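RING finger protein unkempt homolog (Mus musculus, PDB 5ELK) binds RNA sequence-specifically through clustered CCCH zinc fingers and represses translation, shaping the early morphology of cortical neurons. Local coordinates at residues L11-T16 and S44-K49; S38-R43 and T81-Q86; Y50-C55 and H88-K93. All blocks are in the same frame, centred on the assembly; numbering follows the deposited sequence.

Overall arrangement
From the N terminus, helix 7-13 runs into the first of three CCCH fingers, and interaction 1 closes a loop of 27 residues by bringing 44-49 back against 11-16. Residues 38-43, just before that return, meet the cap and first turn of helix 82-86 in interaction 2. Its loop opens inside that of interaction 1 and closes beyond it, so the two cross. Interaction 3 then joins 50-55, at the entry to the second finger, to 88-93, at the entry to the third; it follows interaction 1 in series and crosses interaction 2. Leu11, Arg42, Arg43 and Tyr50 link neighbouring contacts, joining helix 7-13, helix 82-86 and the loops between them.

Interaction 1. Residues L11-T16 and S44-K49. With nucleotides of chain B.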
loop_
_atom_site.group_PDB
_atom_site.type_symbol
_atom_site.label_atom_id
_atom_site.label_comp_id
_atom_site.label_asym_id
_atom_site.label_seq_id
_atom_site.Cartn_x
_atom_site.Cartn_y
_atom_site.Cartn_z
ATOM N N LEU A 11 3.346 -7.329 2.648
ATOM C CA LEU A 11 3.977 -7.086 1.353
ATOM C C LEU A 11 3.283 -7.837 0.237
ATOM O O LEU A 11 3.066 -7.297 -0.842
ATOM C CB LEU A 11 5.433 -7.528 1.373
ATOM C CG LEU A 11 6.461 -6.640 0.668
ATOM C CD1 LEU A 11 7.700 -7.475 0.363
ATOM C CD2 LEU A 11 5.937 -5.932 -0.592
ATOM N N GLY A 12 2.929 -9.090 0.497
ATOM C CA GLY A 12 2.375 -9.939 -0.539
ATOM C C GLY A 12 0.888 -9.769 -0.777
ATOM O O GLY A 12 0.403 -10.083 -1.865
ATOM N N ASN A 13 0.170 -9.243 0.212
ATOM C CA ASN A 13 -1.292 -9.324 0.212
ATOM C C ASN A 13 -2.055 -8.035 0.518
ATOM O O ASN A 13 -3.241 -7.942 0.215
ATOM C CB ASN A 13 -1.732 -10.409 1.199
ATOM C CG ASN A 13 -1.050 -11.734 0.940
ATOM O OD1 ASN A 13 -0.379 -12.290 1.817
ATOM N ND2 ASN A 13 -1.203 -12.244 -0.280
ATOM N N TYR A 14 -1.392 -7.048 1.114
ATOM C CA TYR A 14 -2.066 -5.820 1.538
ATOM C C TYR A 14 -2.845 -5.126 0.407
ATOM O O TYR A 14 -2.269 -4.750 -0.606
ATOM C CB TYR A 14 -1.048 -4.849 2.112
ATOM C CG TYR A 14 -1.654 -3.613 2.730
ATOM C CD1 TYR A 14 -2.264 -3.677 3.965
ATOM C CD2 TYR A 14 -1.599 -2.387 2.094
ATOM C CE1 TYR A 14 -2.808 -2.560 4.549
ATOM C CE2 TYR A 14 -2.148 -1.254 2.678
ATOM C CZ TYR A 14 -2.748 -1.356 3.907
ATOM O OH TYR A 14 -3.300 -0.256 4.516
ATOM N N LYS A 15 -4.148 -4.948 0.619
ATOM C CA LYS A 15 -5.066 -4.360 -0.365
ATOM C C LYS A 15 -5.004 -5.001 -1.747
ATOM O O LYS A 15 -5.177 -4.343 -2.767
ATOM C CB LYS A 15 -4.874 -2.849 -0.440
ATOM C CG LYS A 15 -5.437 -2.172 0.780
ATOM C CD LYS A 15 -5.124 -0.705 0.820
ATOM C CE LYS A 15 -5.685 -0.073 2.076
ATOM N NZ LYS A 15 -7.151 -0.308 2.222
ATOM N N THR A 16 -4.792 -6.309 -1.750
ATOM C CA THR A 16 -4.781 -7.116 -2.961
ATOM C C THR A 16 -6.205 -7.559 -3.291
ATOM O O THR A 16 -6.517 -7.922 -4.432
ATOM C CB THR A 16 -3.878 -8.348 -2.745
ATOM O OG1 THR A 16 -2.510 -7.928 -2.779
ATOM C CG2 THR A 16 -4.100 -9.420 -3.798
ATOM N N SER A 44 -1.099 -7.291 -6.746
ATOM C CA SER A 44 -0.115 -8.077 -6.042
ATOM C C SER A 44 1.175 -8.080 -6.859
ATOM O O SER A 44 1.153 -8.450 -8.036
ATOM C CB SER A 44 -0.617 -9.505 -5.854
ATOM O OG SER A 44 0.303 -10.246 -5.072
ATOM N N PRO A 45 2.304 -7.667 -6.246
ATOM C CA PRO A 45 3.579 -7.628 -6.969
ATOM C C PRO A 45 4.128 -9.002 -7.312
ATOM O O PRO A 45 5.188 -9.073 -7.930
ATOM C CB PRO A 45 4.513 -6.905 -6.003
ATOM C CG PRO A 45 3.920 -7.119 -4.677
ATOM C CD PRO A 45 2.447 -7.154 -4.875
ATOM N N ARG A 46 3.417 -10.064 -6.933
ATOM C CA ARG A 46 3.817 -11.418 -7.288
ATOM C C ARG A 46 3.192 -11.815 -8.628
ATOM O O ARG A 46 3.745 -12.641 -9.354
ATOM C CB ARG A 46 3.421 -12.416 -6.185
ATOM C CG ARG A 46 1.969 -12.889 -6.217
ATOM C CD ARG A 46 1.666 -13.877 -5.085
ATOM N NE ARG A 46 0.246 -13.901 -4.733
ATOM C CZ ARG A 46 -0.294 -14.694 -3.810
ATOM N NH1 ARG A 46 0.461 -15.551 -3.133
ATOM N NH2 ARG A 46 -1.596 -14.633 -3.565
ATOM N N LYS A 47 2.037 -11.223 -8.940
ATOM C CA LYS A 47 1.332 -11.488 -10.196
ATOM C C LYS A 47 1.623 -10.429 -11.263
ATOM O O LYS A 47 1.581 -10.715 -12.464
ATOM C CB LYS A 47 -0.183 -11.570 -9.962
ATOM C CG LYS A 47 -0.680 -12.875 -9.353
ATOM C CD LYS A 47 -0.395 -14.101 -10.226
ATOM C CE LYS A 47 -1.169 -14.083 -11.540
ATOM N NZ LYS A 47 -0.421 -13.430 -12.655
ATOM N N HIS A 48 1.905 -9.209 -10.820
ATOM C CA HIS A 48 2.165 -8.105 -11.731
ATOM C C HIS A 48 3.471 -7.451 -11.348
ATOM O O HIS A 48 3.658 -7.028 -10.203
ATOM C CB HIS A 48 1.025 -7.094 -11.688
ATOM C CG HIS A 48 -0.303 -7.685 -12.020
ATOM N ND1 HIS A 48 -1.183 -8.130 -11.056
ATOM C CD2 HIS A 48 -0.899 -7.928 -13.213
ATOM C CE1 HIS A 48 -2.268 -8.608 -11.640
ATOM N NE2 HIS A 48 -2.119 -8.499 -12.948
ATOM N N LYS A 49 4.379 -7.378 -12.312
ATOM C CA LYS A 49 5.681 -6.786 -12.081
ATOM C C LYS A 49 5.657 -5.354 -12.567
ATOM O O LYS A 49 5.563 -5.099 -13.768
ATOM C CB LYS A 49 6.767 -7.574 -12.814
ATOM C CG LYS A 49 7.778 -8.233 -11.884
ATOM C CD LYS A 49 7.535 -9.724 -11.712
ATOM C CE LYS A 49 7.008 -10.083 -10.322
ATOM N NZ LYS A 49 8.062 -10.039 -9.259
ATOM P P G B 5 -0.347 11.907 3.778
ATOM O OP1 G B 5 -0.239 12.879 2.656
ATOM O OP2 G B 5 -0.653 12.415 5.142
ATOM O "O5'" G B 5 -1.454 10.804 3.464
ATOM C "C5'" G B 5 -1.762 10.431 2.126
ATOM C "C4'" G B 5 -2.513 9.122 2.075
ATOM O "O4'" G B 5 -1.582 8.027 2.301
ATOM C "C3'" G B 5 -3.631 8.958 3.110
ATOM O "O3'" G B 5 -4.716 8.227 2.537
ATOM C "C2'" G B 5 -2.968 8.113 4.194
ATOM O "O2'" G B 5 -3.865 7.341 4.970
ATOM C "C1'" G B 5 -2.036 7.226 3.371
ATOM N N9 G B 5 -0.866 6.742 4.112
ATOM C C8 G B 5 0.179 7.496 4.592
ATOM N N7 G B 5 1.076 6.781 5.207
ATOM C C5 G B 5 0.596 5.480 5.137
ATOM C C6 G B 5 1.144 4.268 5.634
ATOM O O6 G B 5 2.192 4.102 6.258
ATOM N N1 G B 5 0.339 3.174 5.351
ATOM C C2 G B 5 -0.847 3.241 4.657
ATOM N N2 G B 5 -1.480 2.072 4.475
ATOM N N3 G B 5 -1.372 4.361 4.184
ATOM C C4 G B 5 -0.601 5.436 4.458
#
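Thr16 and Ser44 bring the two backbones closest, 5.7 Å between their CA atoms, where a type II turn from Asn13 to Thr16 meets the irregular segment 44-49. Ser44 makes the direct hydrogen bond: its OG, anti to the backbone N (chi1 -175°), donates to Gly12 O at 3.2 Å, with a C=O...OG angle of 155°. A small hydroxyl suits this place, reaching the Gly12 carbonyl without bulk. The flank of the same serine packs on Thr16, whose OG1 lies 3.9 Å from Ser44 CB, while that OG1 also donates weakly to Asn13 O at 3.1 Å within the turn. Pro45 packs its CG and CD against the backbone, CG 3.9 Å from Leu11 O; a proline, with no N-H of its own, sits there without competing for the carbonyl, which accepts from Arg42. At the solvent side, Asn13 ND2 lies over the rim of one face of the Arg46 guanidinium, whose poor order makes the arrangement only approximate. Tyr14 O accepts from Arg42 too, and Tyr14 stacks on Phe87. The arrangement is that of a linker folding back on the start of a CCCH zinc finger, here within an RNA-binding cluster.

Interaction 2. Residues S38-R43 and T81-Q86; sequences SKDRRR and TRTEQQ. With nucleotides of chain B.
Arg43 and Glu84 form the salt bridge of this contact. The arginine grips the carboxylate side-on, NE to OE2 and NH2 to OE1, both at 2.8 Å, with the two planar groups only 19° apart and each oxygen using its syn lone pair. A bend at chi3 (-69°) places NE beside the acid. Glu84 OE2 takes a further bond through its anti lone pair, from Arg43 N at 2.6 Å, so one carboxylate holds both the backbone and the side chain of the same residue. A glutamate suits the place because its syn and anti lone pairs can face a guanidinium and a backbone N-H at once. Arg43 NH2 also bonds Tyr78 O, and Glu84 OE1 accepts from His80 N.

Among the uncharged hydrogen bonds, Thr81 serves in two roles. Its OG1 donates to Arg41 O at 2.8 Å, nearly along the C=O axis, and accepts from Glu84 N at 3.0 Å as the N-cap of helix 82-86. Threonine fits because a single hydroxyl can do both. Water 1 bridges Lys39 O and Thr83 OG1, and water 3 links Arg42 NE to Glu84 O.

Van der Waals contacts add to this: the Thr81 methyl touches Ser38 O (CG2 to O 3.4 Å), and the extended Arg42 chain crosses Thr83 at about a right angle, CD to CG2 at 4.0 Å.

On the RNA side, Gln86 NE2 donates to O2 of U3 of chain B at 2.8 Å, and a face of the Arg82 guanidinium lies against the sugar of G5 of chain B. Helix 82-86 is thus set between 38-43 and the RNA, with Trp64 of strand 63-64 touching Arg82 and Gln85, and with Arg42 reaching back to Leu11 of helix 7-13.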
loop_
_atom_site.group_PDB
_atom_site.type_symbol
_atom_site.label_atom_id
_atom_site.label_comp_id
_atom_site.label_asym_id
_atom_site.label_seq_id
_atom_site.Cartn_x
_atom_site.Cartn_y
_atom_site.Cartn_z
ATOM N N SER A 38 -10.923 1.787 -6.524
ATOM C CA SER A 38 -9.858 1.613 -7.507
ATOM C C SER A 38 -8.600 2.321 -7.048
ATOM O O SER A 38 -7.490 1.837 -7.275
ATOM C CB SER A 38 -10.295 2.157 -8.872
ATOM O OG SER A 38 -10.596 3.539 -8.800
ATOM N N LYS A 39 -8.785 3.467 -6.397
ATOM C CA LYS A 39 -7.673 4.291 -5.916
ATOM C C LYS A 39 -7.019 3.741 -4.638
ATOM O O LYS A 39 -5.998 4.254 -4.179
ATOM C CB LYS A 39 -8.151 5.734 -5.704
ATOM C CG LYS A 39 -8.302 6.517 -7.003
ATOM C CD LYS A 39 -9.197 7.744 -6.857
ATOM C CE LYS A 39 -8.413 9.012 -6.545
ATOM N NZ LYS A 39 -7.963 9.067 -5.128
ATOM N N ASP A 40 -7.609 2.678 -4.101
ATOM C CA ASP A 40 -7.171 2.030 -2.864
ATOM C C ASP A 40 -6.560 0.677 -3.226
ATOM O O ASP A 40 -5.871 0.037 -2.424
ATOM C CB ASP A 40 -8.408 1.821 -1.978
ATOM C CG ASP A 40 -8.070 1.456 -0.558
ATOM O OD1 ASP A 40 -7.044 1.935 -0.042
ATOM O OD2 ASP A 40 -8.851 0.699 0.056
ATOM N N ARG A 41 -6.813 0.253 -4.460
ATOM C CA ARG A 41 -6.470 -1.083 -4.905
ATOM C C ARG A 41 -4.979 -1.229 -5.135
ATOM O O ARG A 41 -4.275 -0.263 -5.431
ATOM C CB ARG A 41 -7.227 -1.406 -6.191
ATOM C CG ARG A 41 -6.964 -2.788 -6.736
ATOM C CD ARG A 41 -7.982 -3.140 -7.796
ATOM N NE ARG A 41 -7.347 -3.522 -9.052
ATOM C CZ ARG A 41 -6.891 -4.740 -9.316
ATOM N NH1 ARG A 41 -6.987 -5.706 -8.408
ATOM N NH2 ARG A 41 -6.333 -4.996 -10.488
ATOM N N ARG A 42 -4.512 -2.461 -5.007
ATOM C CA ARG A 42 -3.111 -2.782 -5.199
ATOM C C ARG A 42 -2.986 -4.097 -5.958
ATOM O O ARG A 42 -3.497 -5.127 -5.522
ATOM C CB ARG A 42 -2.417 -2.880 -3.833
ATOM C CG ARG A 42 -1.012 -3.413 -3.868
ATOM C CD ARG A 42 -0.248 -2.972 -2.636
ATOM N NE ARG A 42 1.117 -3.491 -2.604
ATOM C CZ ARG A 42 1.466 -4.643 -2.042
ATOM N NH1 ARG A 42 0.552 -5.407 -1.463
ATOM N NH2 ARG A 42 2.732 -5.031 -2.051
ATOM N N ARG A 43 -2.319 -4.063 -7.104
ATOM C CA ARG A 43 -1.976 -5.294 -7.797
ATOM C C ARG A 43 -0.890 -6.008 -7.002
ATOM O O ARG A 43 0.109 -5.403 -6.608
ATOM C CB ARG A 43 -1.506 -5.000 -9.217
ATOM C CG ARG A 43 -2.584 -4.374 -10.093
ATOM C CD ARG A 43 -1.996 -3.767 -11.355
ATOM N NE ARG A 43 -1.184 -2.591 -11.059
ATOM C CZ ARG A 43 -0.358 -2.009 -11.922
ATOM N NH1 ARG A 43 -0.222 -2.486 -13.146
ATOM N NH2 ARG A 43 0.338 -0.949 -11.556
ATOM N N THR A 81 -1.587 3.380 -7.975
ATOM C CA THR A 81 -2.125 3.949 -6.742
ATOM C C THR A 81 -1.020 4.171 -5.736
ATOM O O THR A 81 0.044 3.555 -5.805
ATOM C CB THR A 81 -3.152 3.039 -6.073
ATOM O OG1 THR A 81 -2.493 1.871 -5.566
ATOM C CG2 THR A 81 -4.231 2.626 -7.041
ATOM N N ARG A 82 -1.294 5.061 -4.791
ATOM C CA ARG A 82 -0.327 5.435 -3.784
ATOM C C ARG A 82 -0.008 4.199 -2.962
ATOM O O ARG A 82 1.134 3.975 -2.539
ATOM C CB ARG A 82 -0.912 6.532 -2.897
ATOM C CG ARG A 82 -0.089 6.862 -1.658
ATOM C CD ARG A 82 -0.774 7.939 -0.832
ATOM N NE ARG A 82 -0.756 9.238 -1.503
ATOM C CZ ARG A 82 -1.836 9.934 -1.855
ATOM N NH1 ARG A 82 -3.064 9.488 -1.602
ATOM N NH2 ARG A 82 -1.688 11.100 -2.466
ATOM N N THR A 83 -1.023 3.373 -2.761
ATOM C CA THR A 83 -0.816 2.143 -2.031
ATOM C C THR A 83 0.163 1.229 -2.754
ATOM O O THR A 83 1.005 0.590 -2.116
ATOM C CB THR A 83 -2.123 1.403 -1.799
ATOM O OG1 THR A 83 -3.059 2.298 -1.189
ATOM C CG2 THR A 83 -1.888 0.208 -0.890
ATOM N N GLU A 84 0.054 1.163 -4.078
ATOM C CA GLU A 84 0.946 0.316 -4.860
ATOM C C GLU A 84 2.382 0.774 -4.733
ATOM O O GLU A 84 3.314 -0.026 -4.781
ATOM C CB GLU A 84 0.547 0.303 -6.331
ATOM C CG GLU A 84 -0.569 -0.664 -6.618
ATOM C CD GLU A 84 -0.662 -1.044 -8.072
ATOM O OE1 GLU A 84 -0.201 -0.271 -8.940
ATOM O OE2 GLU A 84 -1.184 -2.138 -8.341
ATOM N N GLN A 85 2.564 2.074 -4.575
ATOM C CA GLN A 85 3.904 2.614 -4.449
ATOM C C GLN A 85 4.451 2.428 -3.025
ATOM O O GLN A 85 5.571 1.960 -2.836
ATOM C CB GLN A 85 3.898 4.089 -4.821
ATOM C CG GLN A 85 5.263 4.727 -4.807
ATOM C CD GLN A 85 5.224 6.191 -5.174
ATOM O OE1 GLN A 85 4.400 6.948 -4.661
ATOM N NE2 GLN A 85 6.117 6.604 -6.062
ATOM N N GLN A 86 3.653 2.798 -2.031
ATOM C CA GLN A 86 4.099 2.762 -0.646
ATOM C C GLN A 86 4.438 1.342 -0.216
ATOM O O GLN A 86 5.346 1.132 0.585
ATOM C CB GLN A 86 3.040 3.362 0.277
ATOM C CG GLN A 86 2.916 4.877 0.161
ATOM C CD GLN A 86 2.284 5.515 1.377
ATOM O OE1 GLN A 86 1.098 5.834 1.379
ATOM N NE2 GLN A 86 3.076 5.705 2.427
ATOM P P G B 5 -0.347 11.907 3.778
ATOM O OP1 G B 5 -0.239 12.879 2.656
ATOM O OP2 G B 5 -0.653 12.415 5.142
ATOM O "O5'" G B 5 -1.454 10.804 3.464
ATOM C "C5'" G B 5 -1.762 10.431 2.126
ATOM C "C4'" G B 5 -2.513 9.122 2.075
ATOM O "O4'" G B 5 -1.582 8.027 2.301
ATOM C "C3'" G B 5 -3.631 8.958 3.110
ATOM O "O3'" G B 5 -4.716 8.227 2.537
ATOM C "C2'" G B 5 -2.968 8.113 4.194
ATOM O "O2'" G B 5 -3.865 7.341 4.970
ATOM C "C1'" G B 5 -2.036 7.226 3.371
ATOM N N9 G B 5 -0.866 6.742 4.112
ATOM C C8 G B 5 0.179 7.496 4.592
ATOM N N7 G B 5 1.076 6.781 5.207
ATOM C C5 G B 5 0.596 5.480 5.137
ATOM C C6 G B 5 1.144 4.268 5.634
ATOM O O6 G B 5 2.192 4.102 6.258
ATOM N N1 G B 5 0.339 3.174 5.351
ATOM C C2 G B 5 -0.847 3.241 4.657
ATOM N N2 G B 5 -1.480 2.072 4.475
ATOM N N3 G B 5 -1.372 4.361 4.184
ATOM C C4 G B 5 -0.601 5.436 4.458
ATOM P P U B 3 10.153 8.343 -2.758
ATOM O OP1 U B 3 10.440 9.428 -1.793
ATOM O OP2 U B 3 11.212 7.396 -3.194
ATOM O "O5'" U B 3 8.979 7.477 -2.129
ATOM C "C5'" U B 3 7.820 7.160 -2.885
ATOM C "C4'" U B 3 6.594 7.165 -2.012
ATOM O "O4'" U B 3 6.672 6.050 -1.076
ATOM C "C3'" U B 3 6.429 8.420 -1.160
ATOM O "O3'" U B 3 5.034 8.666 -0.959
ATOM C "C2'" U B 3 7.069 7.999 0.159
ATOM O "O2'" U B 3 6.667 8.757 1.281
ATOM C "C1'" U B 3 6.614 6.544 0.251
ATOM N N1 U B 3 7.440 5.688 1.122
ATOM C C2 U B 3 6.801 4.746 1.924
ATOM O O2 U B 3 5.588 4.580 1.933
ATOM N N3 U B 3 7.629 3.984 2.723
ATOM C C4 U B 3 9.001 4.072 2.818
ATOM O O4 U B 3 9.608 3.323 3.589
ATOM C C5 U B 3 9.579 5.068 1.962
ATOM C C6 U B 3 8.808 5.824 1.167
ATOM P P A B 4 4.500 10.155 -0.662
ATOM O OP1 A B 4 3.333 10.431 -1.546
ATOM O OP2 A B 4 5.694 11.039 -0.691
ATOM O "O5'" A B 4 3.976 10.116 0.846
ATOM C "C5'" A B 4 2.845 9.330 1.203
ATOM C "C4'" A B 4 2.352 9.618 2.604
ATOM O "O4'" A B 4 3.342 9.208 3.591
ATOM C "C3'" A B 4 2.020 11.075 2.932
ATOM O "O3'" A B 4 0.995 11.044 3.916
ATOM C "C2'" A B 4 3.295 11.551 3.618
ATOM O "O2'" A B 4 3.128 12.696 4.433
ATOM C "C1'" A B 4 3.649 10.310 4.435
ATOM N N9 A B 4 5.053 10.192 4.833
ATOM C C8 A B 4 6.165 10.502 4.091
ATOM N N7 A B 4 7.291 10.237 4.707
ATOM C C5 A B 4 6.908 9.706 5.934
ATOM C C6 A B 4 7.656 9.228 7.031
ATOM N N6 A B 4 8.990 9.220 7.065
ATOM N N1 A B 4 6.968 8.756 8.103
ATOM C C2 A B 4 5.620 8.768 8.052
ATOM N N3 A B 4 4.808 9.190 7.075
ATOM C C4 A B 4 5.521 9.658 6.023
HETATM O O HOH W 1 -4.045 4.493 -2.367
HETATM O O HOH W 2 -4.467 6.114 -5.595
HETATM O O HOH W 3 3.160 -2.521 -4.508
#

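Interaction 3. Residues Y50-C55 and H88-K93. With ZN (zinc ion), chain D; nucleotides of chain B.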
loop_
_atom_site.group_PDB
_atom_site.type_symbol
_atom_site.label_atom_id
_atom_site.label_comp_id
_atom_site.label_asym_id
_atom_site.label_seq_id
_atom_site.Cartn_x
_atom_site.Cartn_y
_atom_site.Cartn_z
ATOM N N TYR A 50 5.707 -4.421 -11.627
ATOM C CA TYR A 50 5.750 -3.015 -11.969
ATOM C C TYR A 50 6.795 -2.285 -11.144
ATOM O O TYR A 50 7.167 -2.725 -10.061
ATOM C CB TYR A 50 4.372 -2.371 -11.790
ATOM C CG TYR A 50 3.702 -2.657 -10.455
ATOM C CD1 TYR A 50 3.899 -1.824 -9.360
ATOM C CD2 TYR A 50 2.859 -3.743 -10.299
ATOM C CE1 TYR A 50 3.280 -2.072 -8.156
ATOM C CE2 TYR A 50 2.240 -3.994 -9.096
ATOM C CZ TYR A 50 2.453 -3.162 -8.029
ATOM O OH TYR A 50 1.828 -3.428 -6.833
ATOM N N ARG A 51 7.268 -1.172 -11.690
ATOM C CA ARG A 51 8.294 -0.360 -11.060
ATOM C C ARG A 51 7.702 0.495 -9.933
ATOM O O ARG A 51 6.487 0.710 -9.874
ATOM C CB ARG A 51 8.980 0.515 -12.125
ATOM C CG ARG A 51 10.234 -0.084 -12.803
ATOM C CD ARG A 51 10.204 -1.618 -12.964
ATOM N NE ARG A 51 10.133 -2.042 -14.358
ATOM C CZ ARG A 51 9.704 -3.236 -14.763
ATOM N NH1 ARG A 51 9.289 -4.149 -13.894
ATOM N NH2 ARG A 51 9.678 -3.518 -16.055
ATOM N N SER A 52 8.567 0.965 -9.035
ATOM C CA SER A 52 8.139 1.812 -7.926
ATOM C C SER A 52 7.572 3.150 -8.406
ATOM O O SER A 52 6.737 3.749 -7.736
ATOM C CB SER A 52 9.302 2.078 -6.964
ATOM O OG SER A 52 10.393 2.678 -7.637
ATOM N N SER A 53 8.022 3.614 -9.564
ATOM C CA SER A 53 7.677 4.953 -10.037
ATOM C C SER A 53 6.186 5.064 -10.405
ATOM O O SER A 53 5.603 4.108 -10.913
ATOM C CB SER A 53 8.546 5.326 -11.240
ATOM O OG SER A 53 8.658 4.238 -12.133
ATOM N N PRO A 54 5.565 6.235 -10.149
ATOM C CA PRO A 54 4.153 6.466 -10.495
ATOM C C PRO A 54 3.886 6.480 -12.002
ATOM O O PRO A 54 4.741 6.957 -12.746
ATOM C CB PRO A 54 3.880 7.869 -9.941
ATOM C CG PRO A 54 4.969 8.143 -8.977
ATOM C CD PRO A 54 6.156 7.409 -9.487
ATOM N N CYS A 55 2.735 5.965 -12.433
ATOM C CA CYS A 55 2.302 6.123 -13.817
ATOM C C CYS A 55 1.804 7.553 -14.012
ATOM O O CYS A 55 0.887 7.986 -13.319
ATOM C CB CYS A 55 1.188 5.130 -14.164
ATOM S SG CYS A 55 0.624 5.211 -15.899
ATOM N N HIS A 88 5.424 -1.018 -2.364
ATOM C CA HIS A 88 6.254 -1.649 -3.369
ATOM C C HIS A 88 7.460 -2.295 -2.682
ATOM O O HIS A 88 8.020 -1.714 -1.755
ATOM C CB HIS A 88 6.723 -0.630 -4.400
ATOM C CG HIS A 88 7.323 -1.251 -5.617
ATOM N ND1 HIS A 88 8.665 -1.564 -5.717
ATOM C CD2 HIS A 88 6.762 -1.648 -6.787
ATOM C CE1 HIS A 88 8.903 -2.108 -6.893
ATOM N NE2 HIS A 88 7.767 -2.173 -7.563
ATOM N N PRO A 89 7.869 -3.491 -3.136
ATOM C CA PRO A 89 9.040 -4.191 -2.587
ATOM C C PRO A 89 10.287 -3.336 -2.374
ATOM O O PRO A 89 11.064 -3.643 -1.483
ATOM C CB PRO A 89 9.327 -5.245 -3.652
ATOM C CG PRO A 89 7.986 -5.586 -4.182
ATOM C CD PRO A 89 7.200 -4.302 -4.170
ATOM N N GLU A 90 10.465 -2.297 -3.181
ATOM C CA GLU A 90 11.653 -1.442 -3.127
ATOM C C GLU A 90 11.409 -0.164 -2.328
ATOM O O GLU A 90 12.333 0.612 -2.088
ATOM C CB GLU A 90 12.096 -1.056 -4.538
ATOM C CG GLU A 90 12.480 -2.217 -5.425
ATOM C CD GLU A 90 12.953 -1.761 -6.796
ATOM O OE1 GLU A 90 13.503 -2.599 -7.546
ATOM O OE2 GLU A 90 12.775 -0.565 -7.120
ATOM N N ILE A 91 10.169 0.048 -1.911
ATOM C CA ILE A 91 9.784 1.270 -1.210
ATOM C C ILE A 91 9.456 0.935 0.246
ATOM O O ILE A 91 9.754 1.710 1.156
ATOM C CB ILE A 91 8.534 1.918 -1.873
ATOM C CG1 ILE A 91 8.798 2.234 -3.353
ATOM C CG2 ILE A 91 8.079 3.165 -1.109
ATOM C CD1 ILE A 91 9.867 3.289 -3.594
ATOM N N TYR A 92 8.835 -0.229 0.433
ATOM C CA TYR A 92 8.207 -0.626 1.687
ATOM C C TYR A 92 9.243 -0.770 2.797
ATOM O O TYR A 92 10.204 -1.498 2.634
ATOM C CB TYR A 92 7.460 -1.946 1.473
ATOM C CG TYR A 92 6.733 -2.494 2.685
ATOM C CD1 TYR A 92 5.736 -1.772 3.317
ATOM C CD2 TYR A 92 7.034 -3.756 3.189
ATOM C CE1 TYR A 92 5.070 -2.285 4.434
ATOM C CE2 TYR A 92 6.369 -4.272 4.295
ATOM C CZ TYR A 92 5.392 -3.543 4.909
ATOM O OH TYR A 92 4.744 -4.074 6.009
ATOM N N LYS A 93 9.037 -0.058 3.908
ATOM C CA LYS A 93 9.930 -0.082 5.084
ATOM C C LYS A 93 11.348 0.390 4.783
ATOM O O LYS A 93 12.268 0.109 5.552
ATOM C CB LYS A 93 10.003 -1.479 5.710
ATOM C CG LYS A 93 8.666 -2.064 6.101
ATOM C CD LYS A 93 8.034 -1.277 7.219
ATOM C CE LYS A 93 6.894 -2.031 7.884
ATOM N NZ LYS A 93 6.389 -1.283 9.067
HETATM ZN ZN ZN D . -0.317 3.022 -16.224
ATOM P P U B 3 10.153 8.343 -2.758
ATOM O OP1 U B 3 10.440 9.428 -1.793
ATOM O OP2 U B 3 11.212 7.396 -3.194
ATOM O "O5'" U B 3 8.979 7.477 -2.129
ATOM C "C5'" U B 3 7.820 7.160 -2.885
ATOM C "C4'" U B 3 6.594 7.165 -2.012
ATOM O "O4'" U B 3 6.672 6.050 -1.076
ATOM C "C3'" U B 3 6.429 8.420 -1.160
ATOM O "O3'" U B 3 5.034 8.666 -0.959
ATOM C "C2'" U B 3 7.069 7.999 0.159
ATOM O "O2'" U B 3 6.667 8.757 1.281
ATOM C "C1'" U B 3 6.614 6.544 0.251
ATOM N N1 U B 3 7.440 5.688 1.122
ATOM C C2 U B 3 6.801 4.746 1.924
ATOM O O2 U B 3 5.588 4.580 1.933
ATOM N N3 U B 3 7.629 3.984 2.723
ATOM C C4 U B 3 9.001 4.072 2.818
ATOM O O4 U B 3 9.608 3.323 3.589
ATOM C C5 U B 3 9.579 5.068 1.962
ATOM C C6 U B 3 8.808 5.824 1.167
#
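His88 and Tyr50 meet through a hydrogen bond: His88 NE2 donates to Tyr50 O at 2.6 Å, the N-H...O angle 161° and the oxygen close to the plane of the imidazole. His88 CG, anti to the backbone N (chi1 -167°), starts the ring off toward 50-55. Ser52 covers one face of that ring, its CB 4.1 Å from the centroid in a CH-pi contact, and a residue this small can come so close. The rings of Tyr50 and His88 pass obliquely, planes at 61°, with Tyr50 CE1 3.8 Å from His88 CD2. Ser52 CB also packs against Ile91 CD1 at 3.6 Å. The contact joins two successive CCCH zinc fingers: a little farther on, Cys55 SG binds zinc at 2.4 Å, completing a site with Cys70, Cys76 and His80. The imidazole is held on its other sides too: ND1 accepts from Glu90 N at 3.2 Å, and Pro89 CD lies over the face opposite Ser52. An alanine at His88 would probably leave Tyr50 O without its donor and Glu90 N without its acceptor, and open a gap beside Ser52. Tyr50 is fixed in turn by its OH, bonded to Arg43 O, and by a cation-pi contact with Arg43. Ile91 CG2 lies 3.2 Å from O4' of U3 of chain B.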